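PDB 4OTE: lipoprotein from Clostridium difficile, which belongs to the NlpA lipoprotein family, binds zinc ions and probably captures methionine for uptake into the cell. Local coordinates for residues G103-I108 with P164-A169. Numbering follows the deposited sequence. Where two conformers were deposited one is given.
Sequences GDTIAI and PDVTAA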
loop_
_atom_site.group_PDB
_atom_site.type_symbol
_atom_site.label_atom_id
_atom_site.label_comp_id
_atom_site.label_asym_id
_atom_site.label_seq_id
_atom_site.Cartn_x
_atom_site.Cartn_y
_atom_site.Cartn_z
ATOM N N GLY A 103 0.009 23.492 17.078
ATOM C CA GLY A 103 -1.110 23.777 16.187
ATOM C C GLY A 103 -1.083 23.022 14.869
ATOM O O GLY A 103 -2.114 22.904 14.204
ATOM N N ASP A 104 0.086 22.510 14.484
ATOM C CA ASP A 104 0.232 21.818 13.203
ATOM C C ASP A 104 -0.680 20.594 13.120
ATOM O O ASP A 104 -0.931 19.919 14.121
ATOM C CB ASP A 104 1.689 21.396 12.966
ATOM C CG ASP A 104 2.597 22.567 12.603
ATOM O OD1 ASP A 104 2.122 23.721 12.538
ATOM O OD2 ASP A 104 3.804 22.330 12.381
ATOM N N THR A 105 -1.167 20.319 11.913
ATOM C CA THR A 105 -2.113 19.238 11.682
ATOM C C THR A 105 -1.521 18.171 10.763
ATOM O O THR A 105 -0.909 18.494 9.742
ATOM C CB THR A 105 -3.410 19.777 11.051
ATOM O OG1 THR A 105 -3.106 20.416 9.805
ATOM C CG2 THR A 105 -4.084 20.783 11.974
ATOM N N ILE A 106 -1.702 16.904 11.133
ATOM C CA ILE A 106 -1.328 15.781 10.275
ATOM C C ILE A 106 -2.588 15.032 9.836
ATOM O O ILE A 106 -3.383 14.601 10.674
ATOM C CB ILE A 106 -0.349 14.814 10.981
ATOM C CG1 ILE A 106 0.965 15.538 11.306
ATOM C CG2 ILE A 106 -0.064 13.594 10.105
ATOM C CD1 ILE A 106 1.983 14.691 12.039
ATOM N N ALA A 107 -2.769 14.893 8.525
ATOM C CA ALA A 107 -3.868 14.099 7.971
ATOM C C ALA A 107 -3.491 12.620 7.972
ATOM O O ALA A 107 -2.394 12.254 7.547
ATOM C CB ALA A 107 -4.208 14.556 6.562
ATOM N N ILE A 108 -4.412 11.786 8.453
ATOM C CA ILE A 108 -4.204 10.341 8.568
ATOM C C ILE A 108 -5.463 9.593 8.111
ATOM O O ILE A 108 -6.575 10.115 8.220
ATOM C CB ILE A 108 -3.866 9.954 10.028
ATOM C CG1 ILE A 108 -2.577 10.642 10.480
ATOM C CG2 ILE A 108 -3.701 8.451 10.191
ATOM C CD1 ILE A 108 -1.938 9.994 11.690
ATOM N N PRO A 164 -2.827 21.006 0.917
ATOM C CA PRO A 164 -2.805 22.466 1.052
ATOM C C PRO A 164 -3.416 22.986 2.361
ATOM O O PRO A 164 -3.071 24.078 2.798
ATOM C CB PRO A 164 -3.631 22.942 -0.151
ATOM C CG PRO A 164 -3.544 21.831 -1.136
ATOM C CD PRO A 164 -3.541 20.586 -0.301
ATOM N N ASP A 165 -4.300 22.205 2.980
ATOM C CA ASP A 165 -5.028 22.644 4.173
ATOM C C ASP A 165 -4.476 22.070 5.483
ATOM O O ASP A 165 -4.983 22.394 6.557
ATOM C CB ASP A 165 -6.507 22.266 4.037
ATOM C CG ASP A 165 -7.094 22.675 2.695
ATOM O OD1 ASP A 165 -6.793 23.790 2.224
ATOM O OD2 ASP A 165 -7.854 21.874 2.112
ATOM N N VAL A 166 -3.456 21.217 5.395
ATOM C CA VAL A 166 -2.817 20.629 6.581
ATOM C C VAL A 166 -1.303 20.816 6.515
ATOM O O VAL A 166 -0.775 21.219 5.484
ATOM C CB VAL A 166 -3.146 19.123 6.735
ATOM C CG1 VAL A 166 -4.651 18.910 6.816
ATOM C CG2 VAL A 166 -2.543 18.300 5.599
ATOM N N THR A 167 -0.612 20.531 7.616
ATOM C CA THR A 167 0.843 20.690 7.668
ATOM C C THR A 167 1.540 19.559 6.926
ATOM O O THR A 167 2.447 19.804 6.138
ATOM C CB THR A 167 1.380 20.731 9.113
ATOM O OG1 THR A 167 0.653 21.703 9.873
ATOM C CG2 THR A 167 2.868 21.088 9.125
ATOM N N ALA A 168 1.118 18.326 7.200
ATOM C CA ALA A 168 1.659 17.138 6.541
ATOM C C ALA A 168 0.603 16.034 6.465
ATOM O O ALA A 168 -0.420 16.111 7.141
ATOM C CB ALA A 168 2.884 16.639 7.286
ATOM N N ALA A 169 0.858 15.012 5.646
ATOM C CA ALA A 169 -0.080 13.896 5.495
ATOM C C ALA A 169 0.615 12.587 5.111
ATOM O O ALA A 169 1.519 12.582 4.272
ATOM C CB ALA A 169 -1.140 14.244 4.461
#
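Val166 opens the contact from the loop: its CB sits 3.3 Å from Thr105 OG1, while CG2 makes a loose apolar contact with Ala107 CB. At Thr167 the backbone turns, and a side-chain oxygen accepts the strand N-H: with OG1 anti to its own carbonyl carbon (chi1 -52°), the hydroxyl accepts Thr105 N at 3.1 Å, whereas Val166 O is 6.5 Å from Thr105 N. The same OG1 lies against Asp104 CB, the two side chains crossing at about a right angle, while the Asp104 carboxylate forms a salt bridge with Lys101. Thr167 N bonds to Thr105 O at 3.0 Å, bent to 135° at the hydrogen, and more weakly to Thr105 OG1. Ala168 N approaches Thr105 O, 3.3 Å away, nearly along the C=O axis, so two consecutive amides grip one oxygen. Regular pairing follows: Ala168 O accepts Ala107 N at 3.0 Å and receives a CA-H...O contact from Ile106. Ala169 packs its CB on Ala107 CB at 3.7 Å, and the ladder runs on through a backbone bond between Ala107 and Phe170. The bridges Ile106–Ala168 and Ala107–Ala169 join parallel neighbours in a five-stranded mixed sheet, with 105-109 between 150-154 and 168-171, typical of a periplasmic-binding-protein lobe.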